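Local coordinates for Sca-family protein (Rickettsia rickettsii, PDB 4LQ8), which is a rickettsial surface cell antigen, represented here by its N-terminal head domain, and probably acts in cell adhesion, at residues Lys204-Gln217 against Leu328-Gln340. Residues are numbered along the deposited sequence; the frame is centred on the assembly and turned at random.
Sequences KPFTLAKQDGTQVQ and LSQAEDIIIGQGQ
T207 and I335 form an antiparallel hydrogen-bonded pair. It adds the short strand 335-336 to the outer edge of a six-stranded antiparallel sheet, beside strand 206-209. T207 N donates a hydrogen bond to I335 O at 2.8 Å, and I335 N donates one to T207 O at 3.0 Å. Each donor lies in the plane of the carbonyl it meets. Two residues along, G337 N bonds to P205 O at 2.9 Å, with the donor tilted 30° from the plane of the P205 carbonyl. F206 and I336 make the non-hydrogen-bonded pair between them.

I334 carries the apolar contact on the F206 side of the sheet. Its CB lies 3.4 Å from T207 O. The CG2 branch touches L208 CB at 3.9 Å. The other branch, CG1, is held between the backbone N and the carbonyl carbon (chi1 65°). It ends in I334 CD1, which approaches the F206 ring obliquely, 3.7 Å from F206 CD1 and close to CG. A285 of strand 282-285 touches both I334 and F206, and I292 of strand 292-297 also touches the ring. These contacts join the six-stranded sheet to the mixed sheet that holds strands 282-285 and 292-297.

On the T207 side the chain end curls back over the strand. T207 CG2 touches the backbone of Q340, which is poorly ordered. Q217 is extended, and its NE2 lies near Q338 O. Two waters bridge the segments. One links A209 N to D333 O, where the strands part. The other is gripped by three groups: it accepts from Q217 NE2, donates to G337 O, and lies 2.7 Å from T207 OG1.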
loop_
_atom_site.group_PDB
_atom_site.type_symbol
_atom_site.label_atom_id
_atom_site.label_comp_id
_atom_site.label_asym_id
_atom_site.label_seq_id
_atom_site.Cartn_x
_atom_site.Cartn_y
_atom_site.Cartn_z
ATOM N N LYS A 204 -10.209 20.638 -6.290
ATOM C CA LYS A 204 -8.897 20.752 -6.911
ATOM C C LYS A 204 -8.780 19.729 -8.068
ATOM O O LYS A 204 -8.033 18.745 -7.963
ATOM C CB LYS A 204 -7.775 20.615 -5.856
ATOM C CG LYS A 204 -6.441 21.107 -6.363
ATOM C CD LYS A 204 -5.340 21.078 -5.314
ATOM C CE LYS A 204 -4.019 21.242 -6.036
ATOM N NZ LYS A 204 -2.908 21.511 -5.097
ATOM N N PRO A 205 -9.535 19.906 -9.180
ATOM C CA PRO A 205 -9.420 18.914 -10.280
ATOM C C PRO A 205 -8.020 18.958 -10.909
ATOM O O PRO A 205 -7.335 20.001 -10.920
ATOM C CB PRO A 205 -10.483 19.375 -11.289
ATOM C CG PRO A 205 -10.663 20.849 -11.015
ATOM C CD PRO A 205 -10.468 21.001 -9.531
ATOM N N PHE A 206 -7.593 17.807 -11.416
ATOM C CA PHE A 206 -6.334 17.682 -12.132
ATOM C C PHE A 206 -6.448 16.529 -13.111
ATOM O O PHE A 206 -7.286 15.641 -12.926
ATOM C CB PHE A 206 -5.141 17.504 -11.163
ATOM C CG PHE A 206 -5.147 16.242 -10.344
ATOM C CD1 PHE A 206 -4.536 15.084 -10.820
ATOM C CD2 PHE A 206 -5.774 16.201 -9.102
ATOM C CE1 PHE A 206 -4.568 13.913 -10.081
ATOM C CE2 PHE A 206 -5.793 15.025 -8.353
ATOM C CZ PHE A 206 -5.154 13.900 -8.834
ATOM N N THR A 207 -5.606 16.539 -14.133
ATOM C CA THR A 207 -5.532 15.485 -15.135
ATOM C C THR A 207 -4.192 14.755 -15.029
ATOM O O THR A 207 -3.139 15.373 -14.863
ATOM C CB THR A 207 -5.752 16.061 -16.551
ATOM O OG1 THR A 207 -7.081 16.570 -16.631
ATOM C CG2 THR A 207 -5.539 15.019 -17.654
ATOM N N LEU A 208 -4.243 13.436 -15.141
ATOM C CA LEU A 208 -3.065 12.594 -15.171
ATOM C C LEU A 208 -3.103 11.762 -16.455
ATOM O O LEU A 208 -4.072 11.838 -17.219
ATOM C CB LEU A 208 -2.911 11.743 -13.883
ATOM C CG LEU A 208 -4.093 10.928 -13.392
ATOM C CD1 LEU A 208 -4.282 9.669 -14.258
ATOM C CD2 LEU A 208 -3.895 10.520 -11.932
ATOM N N ALA A 209 -2.046 11.007 -16.724
ATOM C CA ALA A 209 -2.037 10.182 -17.927
ATOM C C ALA A 209 -1.800 8.736 -17.563
ATOM O O ALA A 209 -1.029 8.450 -16.643
ATOM C CB ALA A 209 -0.969 10.662 -18.899
ATOM N N LYS A 210 -2.480 7.825 -18.271
ATOM C CA LYS A 210 -2.260 6.379 -18.138
ATOM C C LYS A 210 -0.932 6.090 -18.871
ATOM O O LYS A 210 -0.464 6.939 -19.648
ATOM C CB LYS A 210 -3.380 5.578 -18.815
ATOM C CG LYS A 210 -4.745 5.719 -18.178
ATOM C CD LYS A 210 -5.695 4.765 -18.861
ATOM C CE LYS A 210 -7.117 4.992 -18.447
ATOM N NZ LYS A 210 -8.044 4.073 -19.161
ATOM N N GLN A 211 -0.332 4.898 -18.648
ATOM C CA GLN A 211 0.930 4.525 -19.302
ATOM C C GLN A 211 0.857 4.648 -20.840
ATOM O O GLN A 211 1.847 5.028 -21.454
ATOM C CB GLN A 211 1.419 3.130 -18.851
ATOM C CG GLN A 211 2.910 2.890 -19.148
ATOM C CD GLN A 211 3.278 1.429 -19.338
ATOM O OE1 GLN A 211 2.538 0.622 -19.929
ATOM N NE2 GLN A 211 4.467 1.067 -18.884
ATOM N N ASP A 212 -0.329 4.412 -21.434
ATOM C CA ASP A 212 -0.576 4.516 -22.870
ATOM C C ASP A 212 -0.846 5.967 -23.367
ATOM O O ASP A 212 -1.185 6.154 -24.545
ATOM C CB ASP A 212 -1.715 3.558 -23.293
ATOM C CG ASP A 212 -3.126 4.010 -22.956
ATOM O OD1 ASP A 212 -3.275 4.948 -22.152
ATOM O OD2 ASP A 212 -4.081 3.421 -23.495
ATOM N N GLY A 213 -0.742 6.954 -22.465
ATOM C CA GLY A 213 -0.947 8.358 -22.802
ATOM C C GLY A 213 -2.353 8.906 -22.639
ATOM O O GLY A 213 -2.527 10.124 -22.672
ATOM N N THR A 214 -3.373 8.026 -22.477
ATOM C CA THR A 214 -4.779 8.434 -22.259
ATOM C C THR A 214 -4.875 9.368 -21.038
ATOM O O THR A 214 -4.352 9.031 -19.980
ATOM C CB THR A 214 -5.681 7.208 -22.043
ATOM O OG1 THR A 214 -5.463 6.262 -23.083
ATOM C CG2 THR A 214 -7.168 7.569 -21.951
ATOM N N GLN A 215 -5.538 10.527 -21.203
ATOM C CA GLN A 215 -5.741 11.546 -20.156
ATOM C C GLN A 215 -6.973 11.207 -19.309
ATOM O O GLN A 215 -8.039 10.901 -19.860
ATOM C CB GLN A 215 -5.942 12.934 -20.782
ATOM C CG GLN A 215 -4.827 13.389 -21.719
ATOM C CD GLN A 215 -3.751 14.150 -21.017
ATOM O OE1 GLN A 215 -2.772 13.587 -20.531
ATOM N NE2 GLN A 215 -3.875 15.452 -21.008
ATOM N N VAL A 216 -6.840 11.275 -17.980
ATOM C CA VAL A 216 -7.957 10.992 -17.075
ATOM C C VAL A 216 -8.072 12.155 -16.087
ATOM O O VAL A 216 -7.086 12.496 -15.412
ATOM C CB VAL A 216 -7.772 9.625 -16.321
ATOM C CG1 VAL A 216 -8.859 9.398 -15.278
ATOM C CG2 VAL A 216 -7.707 8.441 -17.288
ATOM N N GLN A 217 -9.276 12.746 -15.976
ATOM C CA GLN A 217 -9.488 13.787 -14.987
ATOM C C GLN A 217 -9.880 13.163 -13.654
ATOM O O GLN A 217 -10.777 12.318 -13.613
ATOM C CB GLN A 217 -10.550 14.804 -15.413
ATOM C CG GLN A 217 -10.586 15.971 -14.395
ATOM C CD GLN A 217 -11.540 17.057 -14.758
ATOM O OE1 GLN A 217 -12.670 17.071 -14.280
ATOM N NE2 GLN A 217 -11.097 17.999 -15.578
ATOM N N LEU A 328 9.133 1.268 -4.146
ATOM C CA LEU A 328 8.511 0.983 -5.467
ATOM C C LEU A 328 7.478 2.053 -5.925
ATOM O O LEU A 328 6.348 1.723 -6.298
ATOM C CB LEU A 328 7.894 -0.446 -5.507
ATOM C CG LEU A 328 8.791 -1.637 -5.119
ATOM C CD1 LEU A 328 8.020 -2.959 -5.240
ATOM C CD2 LEU A 328 10.059 -1.687 -5.993
ATOM N N SER A 329 7.863 3.336 -5.861
ATOM C CA SER A 329 6.969 4.429 -6.229
ATOM C C SER A 329 7.634 5.480 -7.101
ATOM O O SER A 329 8.858 5.583 -7.130
ATOM C CB SER A 329 6.319 5.056 -4.995
ATOM O OG SER A 329 7.212 5.978 -4.398
ATOM N N GLN A 330 6.830 6.217 -7.874
ATOM C CA GLN A 330 7.362 7.238 -8.774
ATOM C C GLN A 330 6.410 8.431 -8.824
ATOM O O GLN A 330 5.209 8.253 -9.038
ATOM C CB GLN A 330 7.561 6.689 -10.221
ATOM C CG GLN A 330 8.424 5.421 -10.390
ATOM C CD GLN A 330 7.650 4.113 -10.273
ATOM O OE1 GLN A 330 6.656 3.875 -10.975
ATOM N NE2 GLN A 330 8.126 3.206 -9.420
ATOM N N ALA A 331 6.950 9.640 -8.667
ATOM C CA ALA A 331 6.177 10.864 -8.828
ATOM C C ALA A 331 5.980 11.030 -10.342
ATOM O O ALA A 331 6.889 10.745 -11.126
ATOM C CB ALA A 331 6.932 12.048 -8.268
ATOM N N GLU A 332 4.763 11.380 -10.749
ATOM C CA GLU A 332 4.442 11.526 -12.165
ATOM C C GLU A 332 3.924 12.907 -12.430
ATOM O O GLU A 332 3.523 13.607 -11.504
ATOM C CB GLU A 332 3.403 10.469 -12.606
ATOM C CG GLU A 332 3.894 9.031 -12.581
ATOM C CD GLU A 332 4.986 8.636 -13.567
ATOM O OE1 GLU A 332 5.374 9.473 -14.411
ATOM O OE2 GLU A 332 5.465 7.484 -13.485
ATOM N N ASP A 333 3.941 13.299 -13.695
ATOM C CA ASP A 333 3.496 14.606 -14.148
ATOM C C ASP A 333 1.968 14.724 -14.166
ATOM O O ASP A 333 1.264 13.753 -14.452
ATOM C CB ASP A 333 4.056 14.864 -15.548
ATOM C CG ASP A 333 4.280 16.316 -15.855
ATOM O OD1 ASP A 333 4.289 17.134 -14.899
ATOM O OD2 ASP A 333 4.479 16.644 -17.045
ATOM N N ILE A 334 1.454 15.904 -13.830
ATOM C CA ILE A 334 0.014 16.170 -13.854
ATOM C C ILE A 334 -0.250 17.588 -14.340
ATOM O O ILE A 334 0.663 18.410 -14.346
ATOM C CB ILE A 334 -0.722 15.882 -12.518
ATOM C CG1 ILE A 334 -0.253 16.817 -11.374
ATOM C CG2 ILE A 334 -0.673 14.396 -12.114
ATOM C CD1 ILE A 334 -1.364 16.938 -10.214
ATOM N N ILE A 335 -1.508 17.867 -14.720
ATOM C CA ILE A 335 -1.992 19.188 -15.104
ATOM C C ILE A 335 -3.020 19.560 -14.042
ATOM O O ILE A 335 -4.009 18.851 -13.882
ATOM C CB ILE A 335 -2.613 19.202 -16.510
ATOM C CG1 ILE A 335 -1.687 18.490 -17.541
ATOM C CG2 ILE A 335 -2.957 20.640 -16.925
ATOM C CD1 ILE A 335 -2.338 18.156 -18.947
ATOM N N ILE A 336 -2.769 20.618 -13.292
ATOM C CA ILE A 336 -3.688 21.037 -12.244
ATOM C C ILE A 336 -4.630 22.088 -12.811
ATOM O O ILE A 336 -4.159 23.093 -13.351
ATOM C CB ILE A 336 -2.930 21.513 -10.960
ATOM C CG1 ILE A 336 -2.046 20.360 -10.403
ATOM C CG2 ILE A 336 -3.933 21.974 -9.887
ATOM C CD1 ILE A 336 -0.777 20.805 -9.736
ATOM N N GLY A 337 -5.939 21.861 -12.665
ATOM C CA GLY A 337 -6.945 22.799 -13.160
ATOM C C GLY A 337 -8.021 22.109 -13.973
ATOM O O GLY A 337 -8.136 20.895 -13.938
ATOM N N GLN A 338 -8.790 22.838 -14.748
ATOM C CA GLN A 338 -9.826 22.128 -15.491
ATOM C C GLN A 338 -9.391 21.637 -16.876
ATOM O O GLN A 338 -10.105 20.846 -17.486
ATOM C CB GLN A 338 -11.091 22.965 -15.557
ATOM C CG GLN A 338 -12.132 22.380 -14.613
ATOM C CD GLN A 338 -12.794 23.408 -13.749
ATOM O OE1 GLN A 338 -12.730 24.612 -14.006
ATOM N NE2 GLN A 338 -13.491 22.934 -12.730
ATOM N N GLY A 339 -8.192 22.016 -17.294
ATOM C CA GLY A 339 -7.618 21.681 -18.597
ATOM C C GLY A 339 -7.112 20.276 -18.828
ATOM O O GLY A 339 -6.552 19.646 -17.923
ATOM N N GLN A 340 -7.277 19.809 -20.093
ATOM C CA GLN A 340 -6.901 18.488 -20.631
ATOM C C GLN A 340 -7.387 17.313 -19.773
ATOM O O GLN A 340 -8.254 16.547 -20.199
ATOM C CB GLN A 340 -5.392 18.395 -20.899
ATOM C CG GLN A 340 -4.968 18.916 -22.263
ATOM C CD GLN A 340 -3.516 18.613 -22.576
ATOM O OE1 GLN A 340 -2.593 19.337 -22.175
ATOM N NE2 GLN A 340 -3.282 17.553 -23.338
HETATM O O HOH W 1 -8.357 18.438 -15.108
HETATM O O HOH W 2 0.433 11.261 -14.824
#